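Long-range contacts in packaging enzyme P4 (Pseudomonas phage phi13, PDB 4BLP), which probably hydrolyses nucleoside triphosphates as a hexameric, RecA-like helicase that drives RNA packaging into the viral particle: residues V34-V39 with L105-V110; P74-K79 with F111-N116; L124-P129 with L239-N244; H137-R142 with G250-A255; S160-A165 with T281-A286. One frame throughout, in Å; residues are numbered along the deposited sequence.

Contact 1 (V34-V39 with L105-V110); sequences VAAPAV and LIRAVV
The methyl group of Ala-108 is where the extended chain of 34-39 comes down on the turn of 105-110. One branch of Val-34 meets it, CG1 lying 3.6 Å from Ala-108 CB, and the peptide oxygen of Ala-35 is nearer still, with Ala-35 O 3.3 Å from Ala-108 CB. Alanine suits this spot because a single methyl can sit against the incoming backbone without holding it off. Val-34 turns CG1 anti to its own backbone N (chi1 -179°), which swings that branch down onto the turn. Beside it Leu-105 extends its side chain so that CD2 touches Val-34 O at 3.3 Å. At the other end the Pro-37 ring lies on the Arg-107 peptide: Pro-37 CG is 3.5 Å from Arg-107 O, and Pro-37 CD is 3.9 Å from Arg-107 CB. The methyl of Ala-36 brushes the arginine stem, CB to Arg-107 CD being 4.2 Å, while the extended stem carries the guanidinium away to a salt bridge with Glu-104.

Behind this first shell, the bond from Ala-108 N to Leu-105 O (2.9 Å) shapes the turn that follows helix 103-106. Helix 79-91 packs against both segments, Ala-81 touching Val-34 and Leu-85 touching Leu-105. Backbone bonding of Ala-38 to Arg-55 fixes the arm further along, and Val-39 O accepts a hydrogen bond from Arg-120 of a neighbouring subunit. Since no hydrogen bond joins the two segments, small apolar groups fit the beginning of the modelled chain to this surface by shape, and the directional hold comes from residues around it.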
# COMPACT_ATOMS: atom_id res chain seq x y z
N VAL D 34 14.05 31.27 -24.45
CA VAL D 34 13.25 30.73 -23.34
C VAL D 34 11.91 30.27 -23.88
O VAL D 34 11.23 31.03 -24.52
CB VAL D 34 13.05 31.74 -22.17
CG1 VAL D 34 12.23 31.10 -21.04
CG2 VAL D 34 14.38 32.24 -21.64
N ALA D 35 11.49 29.06 -23.54
CA ALA D 35 10.24 28.49 -24.02
C ALA D 35 9.72 27.47 -23.04
O ALA D 35 10.51 26.87 -22.32
CB ALA D 35 10.47 27.84 -25.38
N ALA D 36 8.38 27.24 -23.06
CA ALA D 36 7.73 26.24 -22.22
C ALA D 36 8.34 24.82 -22.44
O ALA D 36 8.68 24.44 -23.55
CB ALA D 36 6.22 26.21 -22.48
N PRO D 37 8.54 24.06 -21.35
CA PRO D 37 9.10 22.69 -21.44
C PRO D 37 8.18 21.67 -22.11
O PRO D 37 6.97 21.91 -22.22
CB PRO D 37 9.23 22.27 -19.97
CG PRO D 37 9.13 23.51 -19.19
CD PRO D 37 8.22 24.41 -19.95
N ALA D 38 8.73 20.50 -22.49
CA ALA D 38 7.96 19.40 -23.10
C ALA D 38 6.92 18.89 -22.11
O ALA D 38 7.24 18.75 -20.93
CB ALA D 38 8.89 18.26 -23.49
N VAL D 39 5.71 18.57 -22.58
CA VAL D 39 4.74 17.95 -21.66
C VAL D 39 4.49 16.51 -22.11
O VAL D 39 4.01 15.70 -21.31
CB VAL D 39 3.42 18.75 -21.43
CG1 VAL D 39 3.67 19.99 -20.58
CG2 VAL D 39 2.77 19.11 -22.74
N LEU D 105 5.88 31.60 -20.63
CA LEU D 105 7.32 31.51 -20.45
C LEU D 105 7.68 31.11 -19.05
O LEU D 105 8.71 30.46 -18.83
CB LEU D 105 8.02 32.89 -20.72
CG LEU D 105 8.04 33.47 -22.09
CD1 LEU D 105 8.80 34.78 -22.08
CD2 LEU D 105 8.65 32.51 -23.12
N ILE D 106 6.87 31.54 -18.06
CA ILE D 106 7.21 31.24 -16.66
C ILE D 106 7.23 29.71 -16.39
O ILE D 106 7.93 29.27 -15.48
CB ILE D 106 6.22 32.02 -15.75
CG1 ILE D 106 6.60 33.54 -15.79
CG2 ILE D 106 6.21 31.49 -14.28
CD1 ILE D 106 5.44 34.51 -15.28
N ARG D 107 6.55 28.92 -17.22
CA ARG D 107 6.62 27.44 -17.07
C ARG D 107 8.06 26.92 -17.24
O ARG D 107 8.38 25.85 -16.75
CB ARG D 107 5.73 26.78 -18.14
CG ARG D 107 4.23 27.16 -18.03
CD ARG D 107 3.51 26.61 -19.26
NE ARG D 107 2.15 27.14 -19.40
CZ ARG D 107 1.08 26.63 -18.80
NH1 ARG D 107 1.20 25.56 -18.02
NH2 ARG D 107 -0.11 27.18 -18.98
N ALA D 108 8.91 27.69 -17.98
CA ALA D 108 10.31 27.31 -18.21
C ALA D 108 11.20 27.46 -16.96
O ALA D 108 12.32 26.90 -16.92
CB ALA D 108 10.88 28.18 -19.33
N VAL D 109 10.77 28.27 -15.99
CA VAL D 109 11.60 28.59 -14.82
C VAL D 109 11.65 27.40 -13.85
O VAL D 109 12.71 27.08 -13.36
CB VAL D 109 11.10 29.88 -14.10
CG1 VAL D 109 11.95 30.17 -12.84
CG2 VAL D 109 11.13 31.08 -15.06
N VAL D 110 10.47 26.83 -13.50
CA VAL D 110 10.39 25.65 -12.62
C VAL D 110 9.41 24.73 -13.29
O VAL D 110 8.30 25.18 -13.65
CB VAL D 110 9.95 25.96 -11.16
CG1 VAL D 110 9.78 24.66 -10.35
CG2 VAL D 110 10.92 26.92 -10.47

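Contact 2 (P74-K79 with F111-N116); sequences PLVVDK and FVPQQN
Phe-111 O is gripped twice by the neighbouring strand: Val-76 N donates a hydrogen bond of 2.8 Å to it, nearly along the C=O axis (N-H...O 151°), and Leu-75 CA adds a weaker C-H...O contact to Phe-111 O at 3.5 Å. The return bond, from Phe-111 N to Val-76 O at 3.0 Å, completes an antiparallel hydrogen-bonded pair. Their side chains share one side of the sheet. Phe-111 takes the crowded position between its backbone N and carbonyl carbon (chi1 59°), and this lays the ring beside Val-76, whose CB stands over one face, 3.9 Å from the centroid of the Phe-111 ring, in a CH-pi contact. A beta-branched valine is apt here, since CG1 reaches Phe-111 CZ (3.5 Å) while CG2 reaches Pro-113 CG (3.7 Å).

The pair adds strand 110-111 to the edge of a small antiparallel sheet, next to 73-78, which in turn pairs with 65-70. Pro-113 stops the ladder: two residues on, it has no N-H to offer, and its CD lies 3.4 Å from Pro-74 O instead. That buried oxygen has no hydrogen-bond partner, though Val-112 CA directs a C-H toward Pro-74 O from 3.6 Å. At the far end of the strand, Asp-78 N-caps helix 79-91 through OD1, and its OD2 is bonded to Ser-64.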
# COMPACT_ATOMS: atom_id res chain seq x y z
N PRO D 74 9.61 15.07 -9.14
CA PRO D 74 10.86 15.63 -9.64
C PRO D 74 10.62 17.06 -10.12
O PRO D 74 9.56 17.36 -10.70
CB PRO D 74 11.21 14.73 -10.84
CG PRO D 74 9.86 14.27 -11.37
CD PRO D 74 8.91 14.25 -10.17
N LEU D 75 11.60 17.92 -9.92
CA LEU D 75 11.48 19.32 -10.36
C LEU D 75 12.80 19.77 -10.94
O LEU D 75 13.86 19.27 -10.57
CB LEU D 75 11.18 20.22 -9.15
CG LEU D 75 9.79 20.04 -8.49
CD1 LEU D 75 9.74 20.80 -7.18
CD2 LEU D 75 8.67 20.51 -9.44
N VAL D 76 12.70 20.74 -11.85
CA VAL D 76 13.90 21.36 -12.40
C VAL D 76 13.74 22.85 -12.29
O VAL D 76 12.66 23.38 -12.58
CB VAL D 76 14.14 20.94 -13.87
CG1 VAL D 76 15.30 21.75 -14.49
CG2 VAL D 76 14.44 19.44 -13.97
N VAL D 77 14.78 23.53 -11.86
CA VAL D 77 14.82 24.99 -11.95
C VAL D 77 15.84 25.31 -13.09
O VAL D 77 16.92 24.70 -13.13
CB VAL D 77 15.12 25.73 -10.63
CG1 VAL D 77 16.44 25.27 -10.03
CG2 VAL D 77 15.15 27.26 -10.86
N ASP D 78 15.47 26.19 -14.02
CA ASP D 78 16.42 26.60 -15.06
C ASP D 78 16.94 27.99 -14.70
O ASP D 78 16.17 28.96 -14.67
CB ASP D 78 15.81 26.55 -16.47
CG ASP D 78 16.91 26.77 -17.53
OD1 ASP D 78 17.38 27.91 -17.66
OD2 ASP D 78 17.43 25.77 -18.09
N LYS D 79 18.25 28.08 -14.38
CA LYS D 79 18.89 29.33 -13.96
C LYS D 79 18.86 30.41 -15.04
O LYS D 79 18.85 31.59 -14.69
CB LYS D 79 20.36 29.07 -13.56
CG LYS D 79 20.43 28.21 -12.29
CD LYS D 79 21.91 27.99 -11.87
CE LYS D 79 22.49 26.85 -12.67
NZ LYS D 79 23.96 26.69 -12.42
N PHE D 111 9.79 23.48 -13.49
CA PHE D 111 8.87 22.56 -14.15
C PHE D 111 9.13 21.14 -13.71
O PHE D 111 10.22 20.82 -13.22
CB PHE D 111 9.01 22.65 -15.71
CG PHE D 111 10.41 22.34 -16.24
CD1 PHE D 111 11.38 23.35 -16.33
CD2 PHE D 111 10.75 21.05 -16.61
CE1 PHE D 111 12.67 23.06 -16.80
CE2 PHE D 111 12.05 20.75 -17.05
CZ PHE D 111 13.01 21.76 -17.15
N VAL D 112 8.12 20.29 -13.91
CA VAL D 112 8.31 18.85 -13.73
C VAL D 112 8.93 18.29 -15.02
O VAL D 112 8.29 18.36 -16.09
CB VAL D 112 6.98 18.13 -13.40
CG1 VAL D 112 7.21 16.60 -13.28
CG2 VAL D 112 6.39 18.69 -12.11
N PRO D 113 10.16 17.72 -14.97
CA PRO D 113 10.76 17.13 -16.19
C PRO D 113 9.95 15.88 -16.53
O PRO D 113 9.58 15.10 -15.63
CB PRO D 113 12.20 16.81 -15.79
CG PRO D 113 12.11 16.54 -14.26
CD PRO D 113 11.04 17.55 -13.79
N GLN D 114 9.66 15.71 -17.84
CA GLN D 114 8.72 14.65 -18.22
C GLN D 114 9.35 13.34 -18.70
O GLN D 114 8.62 12.40 -19.07
CB GLN D 114 7.72 15.20 -19.25
CG GLN D 114 6.76 16.28 -18.61
CD GLN D 114 6.01 15.80 -17.37
OE1 GLN D 114 5.66 14.63 -17.22
NE2 GLN D 114 5.70 16.70 -16.47
N GLN D 115 10.68 13.22 -18.56
CA GLN D 115 11.34 11.94 -18.81
C GLN D 115 10.72 10.89 -17.87
O GLN D 115 10.59 11.13 -16.65
CB GLN D 115 12.84 12.09 -18.47
CG GLN D 115 13.61 10.76 -18.25
CD GLN D 115 13.88 9.89 -19.46
OE1 GLN D 115 14.38 8.78 -19.28
NE2 GLN D 115 13.59 10.33 -20.70
N ASN D 116 10.40 9.73 -18.41
CA ASN D 116 9.88 8.64 -17.55
C ASN D 116 10.94 8.25 -16.49
O ASN D 116 12.13 8.16 -16.82
CB ASN D 116 9.57 7.41 -18.42
CG ASN D 116 9.00 6.26 -17.64
OD1 ASN D 116 7.98 6.39 -16.95
ND2 ASN D 116 9.69 5.13 -17.67

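Contact 3 (L124-P129 with L239-N244); sequences LLSVRP and LTSLNN
Segment 124-129 runs past helix 233-248 as a largely extended chain without regular strand bonding, coming closest at Val-127, whose CA is 5.3 Å from Ser-241 CA. Val-127 points its CB at the helix and spans one turn of it: CG2 rests on the backbone, 3.6 Å from Ser-241 O, while CG1 lies 3.6 Å from Asn-244 CB. A branched, compact side chain fits well here, filling both positions at once.

Asn-244 slides past the valine in the opposite direction and gives the contact its direct hydrogen bond, ND2 to Val-127 O at 3.0 Å and fairly straight (161°). The oxygen lies in the asparagine amide plane, but the donor stands above the carbonyl plane of Val-127. Several bonds fix the amide's rotation. Asn-244 OD1 accepts from Asn-243 ND2 at 2.9 Å and also from Gly-178 N of a neighbouring subunit, while Asn-244 ND2 has a second acceptor in Glu-176 O of that subunit. An amide, with donor and acceptor on one flat group, is well suited to this junction.

Two waters complete the seam. One lies between Ser-241 OG and Leu-125 O, donating to the latter; the serine hydroxyl is also bonded to Ala-237 O one turn back. The other donates to Arg-128 O (2.5 Å) and to Asn-244 O (2.8 Å).

Arg-128 itself forms a salt bridge with Glu-195 of the same neighbouring subunit, so the seam lies against a subunit interface. Within the chain, Phe-68 of strand 65-70 touches both Val-127 and Leu-242, and Leu-218 of helix 216-221 packs on Leu-242.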
# COMPACT_ATOMS: atom_id res chain seq x y z
N LEU D 124 17.66 9.20 -3.36
CA LEU D 124 17.77 10.07 -2.16
C LEU D 124 18.35 11.44 -2.54
O LEU D 124 19.23 11.97 -1.86
CB LEU D 124 18.58 9.38 -1.06
CG LEU D 124 18.20 7.92 -0.73
CD1 LEU D 124 19.01 7.44 0.45
CD2 LEU D 124 16.68 7.79 -0.45
N LEU D 125 17.80 12.01 -3.59
CA LEU D 125 18.27 13.28 -4.11
C LEU D 125 17.86 14.46 -3.24
O LEU D 125 16.68 14.74 -3.04
CB LEU D 125 17.71 13.49 -5.52
CG LEU D 125 18.12 14.80 -6.25
CD1 LEU D 125 19.64 14.89 -6.49
CD2 LEU D 125 17.38 14.89 -7.60
N SER D 126 18.89 15.15 -2.74
CA SER D 126 18.70 16.40 -2.02
C SER D 126 19.28 17.50 -2.92
O SER D 126 19.50 17.27 -4.14
CB SER D 126 19.35 16.32 -0.62
OG SER D 126 19.11 17.51 0.10
N VAL D 127 19.62 18.67 -2.34
CA VAL D 127 20.23 19.76 -3.11
C VAL D 127 21.51 20.15 -2.38
O VAL D 127 21.51 20.19 -1.14
CB VAL D 127 19.25 20.97 -3.23
CG1 VAL D 127 19.93 22.16 -3.90
CG2 VAL D 127 17.96 20.57 -3.99
N ARG D 128 22.60 20.34 -3.12
CA ARG D 128 23.91 20.67 -2.51
C ARG D 128 23.79 21.86 -1.56
O ARG D 128 23.30 22.91 -1.98
CB ARG D 128 24.93 21.03 -3.61
CG ARG D 128 25.42 19.83 -4.37
CD ARG D 128 26.32 20.19 -5.55
NE ARG D 128 26.54 18.98 -6.36
CZ ARG D 128 25.73 18.56 -7.34
NH1 ARG D 128 24.67 19.29 -7.70
NH2 ARG D 128 25.97 17.42 -7.97
N PRO D 129 24.17 21.70 -0.28
CA PRO D 129 24.10 22.85 0.65
C PRO D 129 25.16 23.89 0.26
O PRO D 129 26.32 23.54 0.01
CB PRO D 129 24.44 22.24 2.02
CG PRO D 129 24.44 20.76 1.85
CD PRO D 129 24.63 20.46 0.39
N LEU D 239 11.55 20.46 2.60
CA LEU D 239 11.90 21.83 3.04
C LEU D 239 13.40 22.09 2.88
O LEU D 239 13.80 23.18 2.46
CB LEU D 239 11.50 22.00 4.52
CG LEU D 239 9.97 22.08 4.76
CD1 LEU D 239 9.69 22.10 6.27
CD2 LEU D 239 9.34 23.35 4.08
N THR D 240 14.25 21.09 3.14
CA THR D 240 15.72 21.29 2.94
C THR D 240 16.01 21.43 1.46
O THR D 240 16.87 22.22 1.09
CB THR D 240 16.51 20.12 3.57
OG1 THR D 240 16.24 20.17 4.98
CG2 THR D 240 18.03 20.25 3.32
N SER D 241 15.33 20.66 0.61
CA SER D 241 15.54 20.79 -0.86
C SER D 241 15.18 22.19 -1.33
O SER D 241 15.97 22.83 -2.05
CB SER D 241 14.72 19.74 -1.61
OG SER D 241 15.23 18.45 -1.30
N LEU D 242 13.99 22.70 -0.92
CA LEU D 242 13.58 24.04 -1.32
C LEU D 242 14.51 25.07 -0.72
O LEU D 242 14.95 26.00 -1.42
CB LEU D 242 12.13 24.29 -0.84
CG LEU D 242 11.11 23.41 -1.55
CD1 LEU D 242 9.71 23.59 -0.91
CD2 LEU D 242 11.03 23.78 -3.09
N ASN D 243 14.89 24.88 0.55
CA ASN D 243 15.86 25.79 1.17
C ASN D 243 17.16 25.92 0.35
O ASN D 243 17.66 27.02 0.10
CB ASN D 243 16.23 25.25 2.57
CG ASN D 243 17.14 26.22 3.27
OD1 ASN D 243 16.65 27.20 3.87
ND2 ASN D 243 18.46 25.97 3.23
N ASN D 244 17.72 24.78 -0.07
CA ASN D 244 19.01 24.76 -0.71
C ASN D 244 18.92 25.25 -2.16
O ASN D 244 19.91 25.76 -2.67
CB ASN D 244 19.66 23.39 -0.58
CG ASN D 244 20.14 23.12 0.85
OD1 ASN D 244 20.02 23.99 1.74
ND2 ASN D 244 20.69 21.93 1.11
O HOH W 1 15.91 17.35 -3.82
O HOH W 2 22.26 25.06 -1.28

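Contact 4 (H137-R142 with G250-A255); sequences HNWQVR and GVLLVA
His-137 leaves its backbone with CG anti to the carbonyl carbon (chi1 -61°) and crosses the start of strand 252-257, heading back toward Gly-250. His-137 CB is 3.8 Å from Leu-252 CD2. Further out, His-137 CG lies 3.7 Å from Leu-252 CB, which stands over one face of the imidazole in a CH-pi contact, with ND1 nearly as close. CE1 approaches the carbonyl carbon of Val-251, and at the tip His-137 NE2 meets Gly-250 O near the ring plane at 3.1 Å, a weak hydrogen bond bent to 126°. That oxygen belongs to the glycine closing helix 233-248 in a Schellman motif, where the positive phi of 64° comes easily to glycine. A bound glycerol, probably from the crystallisation liquor, lies beside His-137 and is bonded to Leu-252 N.

Trp-139 packs on the same side of the strand. Trp-139 CB meets Leu-252 CD2 at 3.4 Å, and Val-254 CG2 sits over the indole, 3.8 Å from the centroid of the Trp-139 five-membered ring. Gln-140 NE2 covers the opposite face, and His-149 stacks edge-to-face with the same indole.

The loop thus grips the central sheet mainly through aliphatic groups on aromatic faces, with one weak hydrogen bond, at the turn before the strand, so shape does more than polar bonding to hold it.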
# COMPACT_ATOMS: atom_id res chain seq x y z
N HIS D 137 20.44 38.65 3.48
CA HIS D 137 19.15 39.33 3.30
C HIS D 137 18.66 39.99 4.55
O HIS D 137 18.85 39.47 5.63
CB HIS D 137 18.11 38.28 2.84
CG HIS D 137 18.47 37.64 1.54
ND1 HIS D 137 19.24 36.47 1.48
CD2 HIS D 137 18.29 38.10 0.28
CE1 HIS D 137 19.42 36.23 0.18
NE2 HIS D 137 18.89 37.20 -0.57
N ASN D 138 17.93 41.11 4.37
CA ASN D 138 17.38 41.85 5.49
C ASN D 138 15.98 41.35 5.78
O ASN D 138 15.00 41.79 5.16
CB ASN D 138 17.40 43.38 5.20
CG ASN D 138 17.13 44.24 6.41
OD1 ASN D 138 16.75 43.77 7.48
ND2 ASN D 138 17.30 45.54 6.26
N TRP D 139 15.89 40.33 6.63
CA TRP D 139 14.62 39.74 7.05
C TRP D 139 14.79 39.32 8.48
O TRP D 139 15.52 38.35 8.73
CB TRP D 139 14.20 38.54 6.18
CG TRP D 139 13.01 37.79 6.73
CD1 TRP D 139 13.01 36.53 7.26
CD2 TRP D 139 11.65 38.24 6.76
NE1 TRP D 139 11.74 36.20 7.68
CE2 TRP D 139 10.88 37.22 7.37
CE3 TRP D 139 11.00 39.44 6.38
CZ2 TRP D 139 9.50 37.35 7.59
CZ3 TRP D 139 9.62 39.54 6.52
CH2 TRP D 139 8.89 38.51 7.14
N GLN D 140 14.14 40.08 9.42
CA GLN D 140 14.19 39.84 10.88
C GLN D 140 15.56 40.24 11.44
O GLN D 140 15.61 40.87 12.48
CB GLN D 140 13.82 38.38 11.26
CG GLN D 140 12.45 37.94 10.70
CD GLN D 140 11.33 38.81 11.23
OE1 GLN D 140 11.06 38.83 12.43
NE2 GLN D 140 10.67 39.57 10.35
N VAL D 141 16.65 39.85 10.75
CA VAL D 141 18.04 40.25 11.04
C VAL D 141 18.59 40.81 9.74
O VAL D 141 18.07 40.46 8.68
CB VAL D 141 18.94 39.13 11.63
CG1 VAL D 141 18.40 38.67 12.99
CG2 VAL D 141 19.10 37.96 10.65
N ARG D 142 19.66 41.63 9.80
CA ARG D 142 20.20 42.26 8.60
C ARG D 142 20.91 41.31 7.65
O ARG D 142 21.03 41.63 6.46
CB ARG D 142 21.19 43.38 9.00
CG ARG D 142 20.47 44.58 9.62
CD ARG D 142 21.43 45.70 9.92
NE ARG D 142 20.73 46.78 10.58
CZ ARG D 142 21.32 47.79 11.20
NH1 ARG D 142 22.65 47.86 11.25
NH2 ARG D 142 20.61 48.74 11.79
N GLY D 250 20.81 32.37 -4.38
CA GLY D 250 21.10 33.57 -3.59
C GLY D 250 19.86 34.39 -3.22
O GLY D 250 19.93 35.61 -3.08
N VAL D 251 18.73 33.72 -3.00
CA VAL D 251 17.49 34.40 -2.64
C VAL D 251 16.99 33.92 -1.30
O VAL D 251 17.40 32.86 -0.81
CB VAL D 251 16.39 34.22 -3.73
CG1 VAL D 251 16.83 34.83 -5.07
CG2 VAL D 251 15.95 32.74 -3.89
N LEU D 252 16.05 34.69 -0.73
CA LEU D 252 15.37 34.29 0.50
C LEU D 252 13.87 34.27 0.24
O LEU D 252 13.32 35.28 -0.23
CB LEU D 252 15.70 35.24 1.67
CG LEU D 252 14.89 34.98 2.95
CD1 LEU D 252 15.32 33.65 3.59
CD2 LEU D 252 15.16 36.09 3.99
N LEU D 253 13.23 33.13 0.50
CA LEU D 253 11.78 33.01 0.43
C LEU D 253 11.26 32.87 1.84
O LEU D 253 11.93 32.26 2.68
CB LEU D 253 11.30 31.79 -0.41
CG LEU D 253 11.67 31.81 -1.89
CD1 LEU D 253 11.06 30.62 -2.64
CD2 LEU D 253 11.30 33.13 -2.54
N VAL D 254 10.07 33.42 2.10
CA VAL D 254 9.42 33.33 3.41
C VAL D 254 8.12 32.58 3.18
O VAL D 254 7.41 32.91 2.23
CB VAL D 254 9.18 34.71 4.06
CG1 VAL D 254 8.49 34.54 5.43
CG2 VAL D 254 10.52 35.46 4.22
N ALA D 255 7.82 31.55 3.98
CA ALA D 255 6.56 30.83 3.74
C ALA D 255 5.86 30.47 5.04
O ALA D 255 6.54 30.04 5.97
CB ALA D 255 6.84 29.56 2.96

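Contact 5 (S160-A165 with T281-A286); sequences SKWLNA and TVVNNA
Tight packing is concentrated on the indole of Trp-162, which the helix sends toward strand 279-284 with CG anti to the backbone N (chi1 180°). Two methyls share one face of it: Thr-281 CG2 stands 4.2 Å from the centroid of the Trp-162 six-membered ring, and Val-283 CG2 the same 4.2 Å from that of its five-membered ring. Being two apart in the strand, these residues face the same way, and their beta-branching offers a methyl each to a wide flat partner. Thr-281 keeps its OG1 for His-149 and Gln-291. At the ring edge Ala-286 O lies near the plane, 3.5 Å from Trp-162 CD1.

Toward solvent the contact thins to the exposed Lys-161, whose extended stem runs past Ala-286, its CD 3.8 Å from Ala-286 CB. A long aliphatic chain can line the turn there while carrying its charge outward. Asn-285 and Ala-286 form that turn with left-handed backbone angles, linking strand 279-284 to strand 287-295.

Ser-160 belongs to a probable Walker A motif at the start of this helix. The helix lies over the central sheet, where Trp-162 also touches Val-151 of strand 147-152 and Val-288 of strand 287-295, while Leu-163 packs on Val-254 and Ala-256 of strand 252-257.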
# COMPACT_ATOMS: atom_id res chain seq x y z
N SER D 160 -0.69 34.76 8.99
CA SER D 160 -0.96 35.79 7.97
C SER D 160 -0.91 37.19 8.53
O SER D 160 -0.36 38.08 7.88
CB SER D 160 -2.33 35.56 7.33
OG SER D 160 -2.31 34.33 6.63
N LYS D 161 -1.49 37.40 9.73
CA LYS D 161 -1.54 38.70 10.39
C LYS D 161 -0.14 39.14 10.77
O LYS D 161 0.21 40.31 10.56
CB LYS D 161 -2.45 38.64 11.63
CG LYS D 161 -2.73 40.00 12.24
CD LYS D 161 -3.71 39.93 13.41
CE LYS D 161 -3.71 41.21 14.21
NZ LYS D 161 -4.39 41.04 15.52
N TRP D 162 0.67 38.23 11.36
CA TRP D 162 2.04 38.59 11.73
C TRP D 162 2.85 38.91 10.45
O TRP D 162 3.59 39.88 10.44
CB TRP D 162 2.71 37.46 12.52
CG TRP D 162 4.11 37.82 12.91
CD1 TRP D 162 4.50 38.62 13.94
CD2 TRP D 162 5.32 37.44 12.22
NE1 TRP D 162 5.87 38.76 13.95
CE2 TRP D 162 6.40 38.04 12.91
CE3 TRP D 162 5.60 36.63 11.09
CZ2 TRP D 162 7.74 37.88 12.50
CZ3 TRP D 162 6.93 36.47 10.70
CH2 TRP D 162 7.98 37.08 11.39
N LEU D 163 2.68 38.10 9.40
CA LEU D 163 3.41 38.29 8.13
C LEU D 163 3.09 39.64 7.50
O LEU D 163 4.01 40.36 7.12
CB LEU D 163 3.13 37.15 7.13
CG LEU D 163 3.94 35.88 7.38
CD1 LEU D 163 3.35 34.68 6.63
CD2 LEU D 163 5.40 36.05 6.98
N ASN D 164 1.80 40.02 7.48
CA ASN D 164 1.37 41.30 6.92
C ASN D 164 1.95 42.46 7.69
O ASN D 164 2.26 43.50 7.09
CB ASN D 164 -0.16 41.39 6.89
CG ASN D 164 -0.76 40.53 5.80
OD1 ASN D 164 -0.14 40.27 4.76
ND2 ASN D 164 -1.99 40.07 6.02
N ALA D 165 2.18 42.28 9.01
CA ALA D 165 2.77 43.29 9.88
C ALA D 165 4.28 43.44 9.64
O ALA D 165 4.85 44.42 10.11
CB ALA D 165 2.51 42.94 11.35
N THR D 281 10.28 30.99 12.37
CA THR D 281 9.59 31.83 13.37
C THR D 281 8.33 31.09 13.79
O THR D 281 7.56 30.67 12.92
CB THR D 281 9.22 33.24 12.79
OG1 THR D 281 10.42 33.90 12.38
CG2 THR D 281 8.49 34.13 13.83
N VAL D 282 8.15 30.91 15.10
CA VAL D 282 6.93 30.30 15.65
C VAL D 282 6.03 31.47 16.07
O VAL D 282 6.48 32.37 16.82
CB VAL D 282 7.20 29.34 16.85
CG1 VAL D 282 5.87 28.82 17.43
CG2 VAL D 282 8.10 28.19 16.42
N VAL D 283 4.79 31.47 15.58
CA VAL D 283 3.84 32.54 15.88
C VAL D 283 2.63 31.98 16.64
O VAL D 283 2.13 30.90 16.32
CB VAL D 283 3.42 33.30 14.57
CG1 VAL D 283 2.18 34.17 14.75
CG2 VAL D 283 4.59 34.11 14.00
N ASN D 284 2.14 32.75 17.58
CA ASN D 284 0.89 32.46 18.31
C ASN D 284 0.28 33.79 18.65
O ASN D 284 1.00 34.71 19.07
CB ASN D 284 1.09 31.58 19.54
CG ASN D 284 -0.21 31.10 20.12
OD1 ASN D 284 -1.13 30.72 19.40
ND2 ASN D 284 -0.32 31.13 21.44
N ASN D 285 -1.03 33.92 18.42
CA ASN D 285 -1.78 35.17 18.64
C ASN D 285 -1.10 36.32 17.85
O ASN D 285 -0.95 37.43 18.38
CB ASN D 285 -1.91 35.52 20.15
CG ASN D 285 -2.48 34.42 21.01
OD1 ASN D 285 -1.89 34.03 22.02
ND2 ASN D 285 -3.65 33.89 20.63
N ALA D 286 -0.67 36.03 16.59
CA ALA D 286 -0.00 36.96 15.66
C ALA D 286 1.25 37.63 16.28
O ALA D 286 1.59 38.76 15.92
CB ALA D 286 -0.98 38.03 15.16

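How the contacts relate
Contact 1 is the surface contact of the set, small groups against backbone with no hydrogen bond across; the other four are buried. Contacts 1 and 2 adjoin on the N-terminal side, where Pro-37 packs on Phe-111 and Val-109 O probably accepts a hydrogen bond from Asp-78 N. Contact 2 is a strand pairing, whereas contact 3, near a subunit interface, is the one bridged by waters and a side-chain amide. Contacts 3 and 4 use consecutive elements, helix 233-248 and strand 252-257. Contacts 4 and 5 reach the same central sheet, both laying methyls on indole faces, and they touch through Trp-139 and Trp-162. About 34 Å separates the centres of contacts 1 and 5.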